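Local coordinates for Sb(V)-As(V) reductase (Leishmania major, PDB 2J6P), which probably catalyses the reduction of pentavalent arsenate and antimonate to their trivalent forms, using a rhodanese-like domain related to the Cdc25 phosphatases, at residues I44-I49 / E54-L59; K58-L63 / N87-A92. All blocks are in the same frame, centred on the assembly; numbering follows the deposited sequence.

Contact 1. Residues I44-I49 / E54-L59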
ATOM      1  N   ILE A  44      12.931  10.970  16.291  1.00 27.11           N
ATOM      2  CA  ILE A  44      12.885  12.059  15.332  1.00 26.87           C
ATOM      3  C   ILE A  44      11.916  11.730  14.221  1.00 26.04           C
ATOM      4  O   ILE A  44      12.095  10.723  13.542  1.00 25.26           O
ATOM      5  CB  ILE A  44      14.250  12.328  14.787  1.00 26.96           C
ATOM      6  CG1 ILE A  44      15.145  12.753  15.964  1.00 31.33           C
ATOM      7  CG2 ILE A  44      14.202  13.568  13.850  1.00 29.25           C
ATOM      8  CD1 ILE A  44      16.622  12.731  15.683  1.00 26.58           C
ATOM      9  N   ASN A  45      10.909  12.559  13.979  1.00 24.86           N
ATOM     10  CA  ASN A  45       9.911  12.177  12.952  1.00 24.16           C
ATOM     11  C   ASN A  45      10.349  12.611  11.590  1.00 23.51           C
ATOM     12  O   ASN A  45      10.471  13.774  11.345  1.00 21.85           O
ATOM     13  CB  ASN A  45       8.425  12.677  13.313  1.00 25.83           C
ATOM     14  CG  ASN A  45       7.241  12.068  12.329  1.00 29.12           C
ATOM     15  OD1 ASN A  45       7.301  10.914  11.594  1.00 24.11           O
ATOM     16  ND2 ASN A  45       6.196  12.913  12.242  1.00 28.77           N
ATOM     17  N   MET A  46      10.554  11.696  10.651  1.00 21.01           N
ATOM     18  CA  MET A  46      10.845  12.199   9.340  1.00 21.33           C
ATOM     19  C   MET A  46       9.892  11.440   8.434  1.00 19.75           C
ATOM     20  O   MET A  46      10.229  10.305   7.959  1.00 17.24           O
ATOM     21  CB  MET A  46      12.317  11.855   8.945  1.00 21.03           C
ATOM     22  CG  MET A  46      13.367  12.572   9.804  1.00 27.18           C
ATOM     23  SD  MET A  46      13.587  14.267   9.210  1.00 29.42           S
ATOM     24  CE  MET A  46      14.222  14.008   7.562  1.00 17.75           C
ATOM     25  N   PRO A  47       8.684  12.004   8.195  1.00 21.18           N
ATOM     26  CA  PRO A  47       7.701  11.130   7.515  1.00 19.63           C
ATOM     27  C   PRO A  47       8.186  10.925   6.091  1.00 18.62           C
ATOM     28  O   PRO A  47       8.386  11.899   5.275  1.00 17.79           O
ATOM     29  CB  PRO A  47       6.378  11.956   7.526  1.00 21.03           C
ATOM     30  CG  PRO A  47       6.758  13.278   8.098  1.00 23.25           C
ATOM     31  CD  PRO A  47       8.173  13.335   8.506  1.00 19.62           C
ATOM     32  N   THR A  48       8.414   9.680   5.760  1.00 18.52           N
ATOM     33  CA  THR A  48       8.877   9.365   4.374  1.00 16.62           C
ATOM     34  C   THR A  48       7.958   9.955   3.276  1.00 19.07           C
ATOM     35  O   THR A  48       8.421  10.364   2.205  1.00 18.40           O
ATOM     36  CB  THR A  48       8.965   7.837   4.236  1.00 15.21           C
ATOM     37  OG1 THR A  48      10.056   7.447   5.131  1.00 18.55           O
ATOM     38  CG2 THR A  48       9.408   7.441   2.765  1.00 17.60           C
ATOM     39  N   ILE A  49       6.641   9.969   3.517  1.00 17.61           N
ATOM     40  CA  ILE A  49       5.745  10.372   2.480  1.00 19.48           C
ATOM     41  C   ILE A  49       5.946  11.797   2.031  1.00 19.46           C
ATOM     42  O   ILE A  49       5.626  12.122   0.913  1.00 19.32           O
ATOM     43  CB  ILE A  49       4.273  10.036   2.950  1.00 21.06           C
ATOM     44  CG1 ILE A  49       3.284  10.175   1.885  1.00 20.42           C
ATOM     45  CG2 ILE A  49       3.844  10.922   4.025  1.00 17.01           C
ATOM     46  CD1 ILE A  49       1.827   9.893   2.511  1.00 20.19           C
ATOM     47  N   GLU A  54      16.460  18.201   1.035  1.00 23.59           N
ATOM     48  CA  GLU A  54      17.211  19.071   1.967  1.00 25.12           C
ATOM     49  C   GLU A  54      16.949  18.692   3.393  1.00 23.97           C
ATOM     50  O   GLU A  54      17.812  18.885   4.300  1.00 23.55           O
ATOM     51  CB  GLU A  54      16.854  20.535   1.735  1.00 26.34           C
ATOM     52  CG  GLU A  54      17.892  21.472   2.359  1.00 32.34           C
ATOM     53  CD  GLU A  54      17.563  23.009   2.194  1.00 31.01           C
ATOM     54  OE1 GLU A  54      16.850  23.406   1.198  1.00 31.52           O
ATOM     55  OE2 GLU A  54      18.018  23.822   3.092  1.00 38.84           O
ATOM     56  N   MET A  55      15.766  18.103   3.649  1.00 20.04           N
ATOM     57  CA  MET A  55      15.439  17.773   5.029  1.00 18.92           C
ATOM     58  C   MET A  55      16.392  16.628   5.475  1.00 18.25           C
ATOM     59  O   MET A  55      16.780  16.563   6.618  1.00 17.81           O
ATOM     60  CB  MET A  55      13.941  17.350   5.018  1.00 16.26           C
ATOM     61  CG  MET A  55      13.044  18.754   4.909  1.00 17.46           C
ATOM     62  SD  MET A  55      11.279  18.209   4.816  1.00 21.69           S
ATOM     63  CE  MET A  55      11.038  17.637   6.480  1.00 25.49           C
ATOM     64  N   TYR A  56      16.638  15.635   4.608  1.00 18.57           N
ATOM     65  CA  TYR A  56      17.556  14.521   4.960  1.00 19.33           C
ATOM     66  C   TYR A  56      19.018  15.050   5.066  1.00 19.56           C
ATOM     67  O   TYR A  56      19.703  14.585   5.865  1.00 18.48           O
ATOM     68  CB  TYR A  56      17.560  13.465   3.837  1.00 18.17           C
ATOM     69  CG  TYR A  56      16.229  12.657   3.836  1.00 22.58           C
ATOM     70  CD1 TYR A  56      15.205  13.037   2.997  1.00 17.61           C
ATOM     71  CD2 TYR A  56      15.976  11.686   4.810  1.00 18.06           C
ATOM     72  CE1 TYR A  56      13.956  12.363   3.034  1.00 24.76           C
ATOM     73  CE2 TYR A  56      14.802  10.972   4.846  1.00 18.47           C
ATOM     74  CZ  TYR A  56      13.751  11.355   3.967  1.00 24.48           C
ATOM     75  OH  TYR A  56      12.516  10.720   3.904  1.00 20.00           O
ATOM     76  N   GLU A  57      19.383  16.040   4.268  1.00 16.33           N
ATOM     77  CA  GLU A  57      20.711  16.714   4.323  1.00 20.82           C
ATOM     78  C   GLU A  57      20.887  17.389   5.632  1.00 19.56           C
ATOM     79  O   GLU A  57      21.916  17.141   6.336  1.00 21.18           O
ATOM     80  CB  GLU A  57      20.851  17.716   3.175  1.00 15.78           C
ATOM     81  CG  GLU A  57      21.036  16.912   1.941  1.00 22.78           C
ATOM     82  CD  GLU A  57      20.947  17.789   0.653  1.00 31.73           C
ATOM     83  OE1 GLU A  57      21.007  19.006   0.778  1.00 34.14           O
ATOM     84  OE2 GLU A  57      20.763  17.248  -0.447  1.00 38.67           O
ATOM     85  N   LYS A  58      19.840  18.079   6.098  1.00 23.67           N
ATOM     86  CA  LYS A  58      19.987  18.799   7.375  1.00 22.67           C
ATOM     87  C   LYS A  58      19.959  17.763   8.490  1.00 23.04           C
ATOM     88  O   LYS A  58      20.660  17.923   9.505  1.00 19.70           O
ATOM     89  CB  LYS A  58      18.797  19.768   7.599  1.00 25.15           C
ATOM     90  CG  LYS A  58      18.884  20.951   6.726  1.00 29.60           C
ATOM     91  CD  LYS A  58      17.593  21.897   6.644  1.00 30.07           C
ATOM     92  CE  LYS A  58      18.046  23.245   6.114  1.00 40.37           C
ATOM     93  NZ  LYS A  58      17.393  24.401   6.803  1.00 48.45           N
ATOM     94  N   LEU A  59      19.176  16.667   8.329  1.00 19.89           N
ATOM     95  CA  LEU A  59      19.292  15.678   9.422  1.00 20.21           C
ATOM     96  C   LEU A  59      20.739  15.052   9.483  1.00 20.01           C
ATOM     97  O   LEU A  59      21.257  14.792  10.570  1.00 16.68           O
ATOM     98  CB  LEU A  59      18.309  14.494   9.196  1.00 16.66           C
ATOM     99  CG  LEU A  59      18.277  13.461  10.323  1.00 22.14           C
ATOM    100  CD1 LEU A  59      17.849  14.018  11.806  1.00 23.85           C
ATOM    101  CD2 LEU A  59      17.229  12.299   9.883  1.00 21.44           C
TER
HETATM  102  O   HOH W   1      11.863   9.258   6.046  1.00 17.23           O
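Met46 and Tyr56 mark the closest backbone approach, their CA atoms 8.3 Å apart: residues 44-49 comprise the two-residue edge strand 44-45 and the loop that follows it, beside residues 54-59 of helix 53-65, and no direct hydrogen bond joins the two. Side chains fill the gap. Bends at chi2 (-80°) and chi3 (-63°) curl the Met46 chain so that its methyl CE lies over one face of the Tyr56 ring, 4.2 Å from the centroid and nearer the ring's edge than its middle, a CH-pi contact. The same methyl meets Met55 CB and the Met55 carbonyl. Nearer the backbone, Met46 CG packs on Leu59 CD2 at 3.9 Å, the two side chains running antiparallel past one another, while Ile44 CG2 adds a looser touch on Leu59 CD1. Tyr56 OH bonds to Arg88 NH1 of helix 81-96 and to a water whose O lies in the ring plane, 2.7 Å from the OH; that water donates to Met46 O and Thr48 OG1. Arg88 NH1 also bonds to Thr48 O, and Thr48 OG1 to Arg81 O. Ile28 of the neighbouring strand backs the apolar cluster, a strand-loop-helix packing within the alpha/beta rhodanese-like fold shared with Cdc25 phosphatases.

Contact 2. Residues K58-L63 / N87-A92. With SO4 (sulfate ion), chain J.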
ATOM      1  N   LYS A  58      19.840  18.079   6.098  1.00 23.67           N
ATOM      2  CA  LYS A  58      19.987  18.799   7.375  1.00 22.67           C
ATOM      3  C   LYS A  58      19.959  17.763   8.490  1.00 23.04           C
ATOM      4  O   LYS A  58      20.660  17.923   9.505  1.00 19.70           O
ATOM      5  CB  LYS A  58      18.797  19.768   7.599  1.00 25.15           C
ATOM      6  CG  LYS A  58      18.884  20.951   6.726  1.00 29.60           C
ATOM      7  CD  LYS A  58      17.593  21.897   6.644  1.00 30.07           C
ATOM      8  CE  LYS A  58      18.046  23.245   6.114  1.00 40.37           C
ATOM      9  NZ  LYS A  58      17.393  24.401   6.803  1.00 48.45           N
ATOM     10  N   LEU A  59      19.176  16.667   8.329  1.00 19.89           N
ATOM     11  CA  LEU A  59      19.292  15.678   9.422  1.00 20.21           C
ATOM     12  C   LEU A  59      20.739  15.052   9.483  1.00 20.01           C
ATOM     13  O   LEU A  59      21.257  14.792  10.570  1.00 16.68           O
ATOM     14  CB  LEU A  59      18.309  14.494   9.196  1.00 16.66           C
ATOM     15  CG  LEU A  59      18.277  13.461  10.323  1.00 22.14           C
ATOM     16  CD1 LEU A  59      17.849  14.018  11.806  1.00 23.85           C
ATOM     17  CD2 LEU A  59      17.229  12.299   9.883  1.00 21.44           C
ATOM     18  N   ALA A  60      21.299  14.745   8.304  1.00 17.46           N
ATOM     19  CA  ALA A  60      22.647  14.154   8.228  1.00 19.97           C
ATOM     20  C   ALA A  60      23.603  15.102   8.931  1.00 19.64           C
ATOM     21  O   ALA A  60      24.417  14.638   9.715  1.00 21.66           O
ATOM     22  CB  ALA A  60      23.055  13.940   6.717  1.00 17.88           C
ATOM     23  N   LYS A  61      23.568  16.409   8.637  1.00 21.95           N
ATOM     24  CA  LYS A  61      24.568  17.287   9.292  1.00 23.60           C
ATOM     25  C   LYS A  61      24.293  17.316  10.801  1.00 24.91           C
ATOM     26  O   LYS A  61      25.196  17.250  11.634  1.00 23.57           O
ATOM     27  CB  LYS A  61      24.384  18.707   8.717  1.00 23.62           C
ATOM     28  CG  LYS A  61      25.311  19.833   9.348  1.00 23.92           C
ATOM     29  CD  LYS A  61      25.081  21.118   8.567  1.00 30.42           C
ATOM     30  CE  LYS A  61      26.315  22.081   8.471  1.00 41.43           C
ATOM     31  NZ  LYS A  61      26.344  22.706   9.764  1.00 43.30           N
ATOM     32  N   THR A  62      22.999  17.388  11.186  1.00 24.32           N
ATOM     33  CA  THR A  62      22.668  17.482  12.631  1.00 25.24           C
ATOM     34  C   THR A  62      23.126  16.281  13.354  1.00 25.46           C
ATOM     35  O   THR A  62      23.740  16.374  14.430  1.00 24.96           O
ATOM     36  CB  THR A  62      21.149  17.649  12.846  1.00 24.97           C
ATOM     37  OG1 THR A  62      20.804  18.932  12.299  1.00 24.66           O
ATOM     38  CG2 THR A  62      20.792  17.742  14.351  1.00 27.73           C
ATOM     39  N   LEU A  63      22.880  15.108  12.788  1.00 23.60           N
ATOM     40  CA  LEU A  63      23.308  13.920  13.523  1.00 22.69           C
ATOM     41  C   LEU A  63      24.832  13.781  13.588  1.00 24.03           C
ATOM     42  O   LEU A  63      25.369  13.218  14.545  1.00 21.77           O
ATOM     43  CB  LEU A  63      22.663  12.618  13.014  1.00 21.12           C
ATOM     44  CG  LEU A  63      21.063  12.707  13.107  1.00 20.80           C
ATOM     45  CD1 LEU A  63      20.525  11.381  12.506  1.00 21.94           C
ATOM     46  CD2 LEU A  63      20.423  12.945  14.563  1.00 20.44           C
ATOM     47  N   ASN A  87      17.315   4.759   2.827  1.00 18.26           N
ATOM     48  CA  ASN A  87      17.895   4.978   1.465  1.00 19.86           C
ATOM     49  C   ASN A  87      18.067   6.512   1.229  1.00 20.46           C
ATOM     50  O   ASN A  87      19.150   6.923   0.818  1.00 20.45           O
ATOM     51  CB  ASN A  87      16.949   4.445   0.365  1.00 17.30           C
ATOM     52  CG  ASN A  87      17.105   2.969   0.164  1.00 24.39           C
ATOM     53  OD1 ASN A  87      18.232   2.429   0.316  1.00 15.96           O
ATOM     54  ND2 ASN A  87      16.004   2.292  -0.209  1.00 13.34           N
ATOM     55  N   ARG A  88      17.018   7.314   1.395  1.00 18.52           N
ATOM     56  CA  ARG A  88      17.180   8.790   1.209  1.00 20.52           C
ATOM     57  C   ARG A  88      18.278   9.381   2.141  1.00 20.25           C
ATOM     58  O   ARG A  88      19.027  10.268   1.755  1.00 21.73           O
ATOM     59  CB  ARG A  88      15.858   9.409   1.515  1.00 18.22           C
ATOM     60  CG  ARG A  88      14.805   9.104   0.379  1.00 22.58           C
ATOM     61  CD  ARG A  88      13.541   9.713   0.908  1.00 35.52           C
ATOM     62  NE  ARG A  88      12.351   9.371   0.139  1.00 37.80           N
ATOM     63  CZ  ARG A  88      11.131   9.770   0.487  1.00 44.68           C
ATOM     64  NH1 ARG A  88      10.941  10.542   1.636  1.00 24.45           N
ATOM     65  NH2 ARG A  88      10.110   9.370  -0.326  1.00 43.82           N
ATOM     66  N   PHE A  89      18.266   8.950   3.402  1.00 20.91           N
ATOM     67  CA  PHE A  89      19.182   9.409   4.359  1.00 21.11           C
ATOM     68  C   PHE A  89      20.665   9.035   3.922  1.00 24.06           C
ATOM     69  O   PHE A  89      21.584   9.906   3.939  1.00 24.43           O
ATOM     70  CB  PHE A  89      18.921   8.809   5.694  1.00 22.44           C
ATOM     71  CG  PHE A  89      19.864   9.378   6.797  1.00 21.25           C
ATOM     72  CD1 PHE A  89      19.847  10.750   7.098  1.00 17.81           C
ATOM     73  CD2 PHE A  89      20.859   8.546   7.376  1.00 24.52           C
ATOM     74  CE1 PHE A  89      20.761  11.273   8.052  1.00 21.60           C
ATOM     75  CE2 PHE A  89      21.782   9.067   8.315  1.00 23.63           C
ATOM     76  CZ  PHE A  89      21.742  10.463   8.653  1.00 18.87           C
ATOM     77  N   ALA A  90      20.888   7.779   3.517  1.00 22.57           N
ATOM     78  CA  ALA A  90      22.226   7.324   3.256  1.00 22.41           C
ATOM     79  C   ALA A  90      22.653   8.077   2.011  1.00 22.21           C
ATOM     80  O   ALA A  90      23.804   8.457   1.945  1.00 21.45           O
ATOM     81  CB  ALA A  90      22.267   5.764   2.935  1.00 21.68           C
ATOM     82  N   LEU A  91      21.757   8.281   1.020  1.00 21.64           N
ATOM     83  CA  LEU A  91      22.144   9.089  -0.219  1.00 22.08           C
ATOM     84  C   LEU A  91      22.471  10.547   0.141  1.00 23.04           C
ATOM     85  O   LEU A  91      23.451  11.104  -0.316  1.00 24.68           O
ATOM     86  CB  LEU A  91      21.122   9.017  -1.338  1.00 21.32           C
ATOM     87  CG  LEU A  91      20.853   7.541  -1.809  1.00 26.92           C
ATOM     88  CD1 LEU A  91      19.351   7.356  -2.306  1.00 36.73           C
ATOM     89  CD2 LEU A  91      21.891   7.340  -2.909  1.00 27.12           C
ATOM     90  N   ALA A  92      21.706  11.170   1.014  1.00 24.48           N
ATOM     91  CA  ALA A  92      22.094  12.522   1.509  1.00 24.08           C
ATOM     92  C   ALA A  92      23.410  12.553   2.274  1.00 23.59           C
ATOM     93  O   ALA A  92      24.241  13.499   2.085  1.00 23.11           O
ATOM     94  CB  ALA A  92      20.998  13.149   2.420  1.00 22.11           C
TER
HETATM   95  S   SO4 J 204      10.577   8.000  -3.581  1.00 52.01           S
HETATM   96  O1  SO4 J 204       9.234   8.513  -3.555  1.00 52.75           O
HETATM   97  O2  SO4 J 204      11.586   8.782  -4.318  1.00 45.36           O
HETATM   98  O3  SO4 J 204      10.132   6.655  -3.994  1.00 51.49           O
HETATM   99  O4  SO4 J 204      11.111   7.996  -2.192  1.00 56.69           O
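Phe89 reaches Ala60 because its CG stands anti to the backbone N (chi1 -176°), which sends the ring out from helix 81-96 toward helix 53-65. These are two helices of the rhodanese-like domain, and their segments cross at -70° with axes 9.5 Å apart. Every close contact across the two segments is made by the Phe89 ring, with Leu59, Ala60 and Leu63. The backbones come nearest at two alanines, Ala60 and Ala92, with CA atoms 6.9 Å apart. Phe89 CE1 rests on the backbone of Ala60, 3.4 Å from its CA, and also meets Ala60 CB. Leu59 crosses the phenylalanine side chain at about a right angle, bringing CG and CD2 to CE1, and Leu63 comes in obliquely, its CD1 4.1 Å from Phe89 CZ. Phe73 of the central sheet also meets the ring, which is buried between helices and sheet.

Within helix 53-65, Lys58 O accepts both Thr62 N and, from the other side of its carbonyl plane, Thr62 OG1. Arg88 leaves its helix in another direction, extended from CG to NE, to a sulfate probably from the crystallisation liquor. The same ion is also hydrogen-bonded to Arg88 NH1 and the backbone N of Glu53, both of a neighbouring subunit. Its O4 lies at the guanidinium edge, accepting from Arg88 NE at 3.0 Å; the 2.5 Å to Arg88 NH2 is suspiciously short and its exact length doubtful.

The two contacts show how one helix can serve two neighbours. Helix 53-65 packs through contact 1 on the edge strand and its loop, and through contact 2 on helix 81-96; their centres lie about 8 Å apart and Leu59 belongs to both. Both are buried, yet contact 1 mixes methionine packing with a water-mediated polar end, whereas the helix-helix touch of contact 2 is wholly apolar, its charged groups turned elsewhere. Arg88 ties them together: NH1 probably hydrogen-bonds to Thr48 O at 2.6 Å and to Tyr56 OH at 2.8 Å, while the rest of its guanidinium faces the sulfate at a subunit boundary. Tyr56 CB also packs on Ala92 CB.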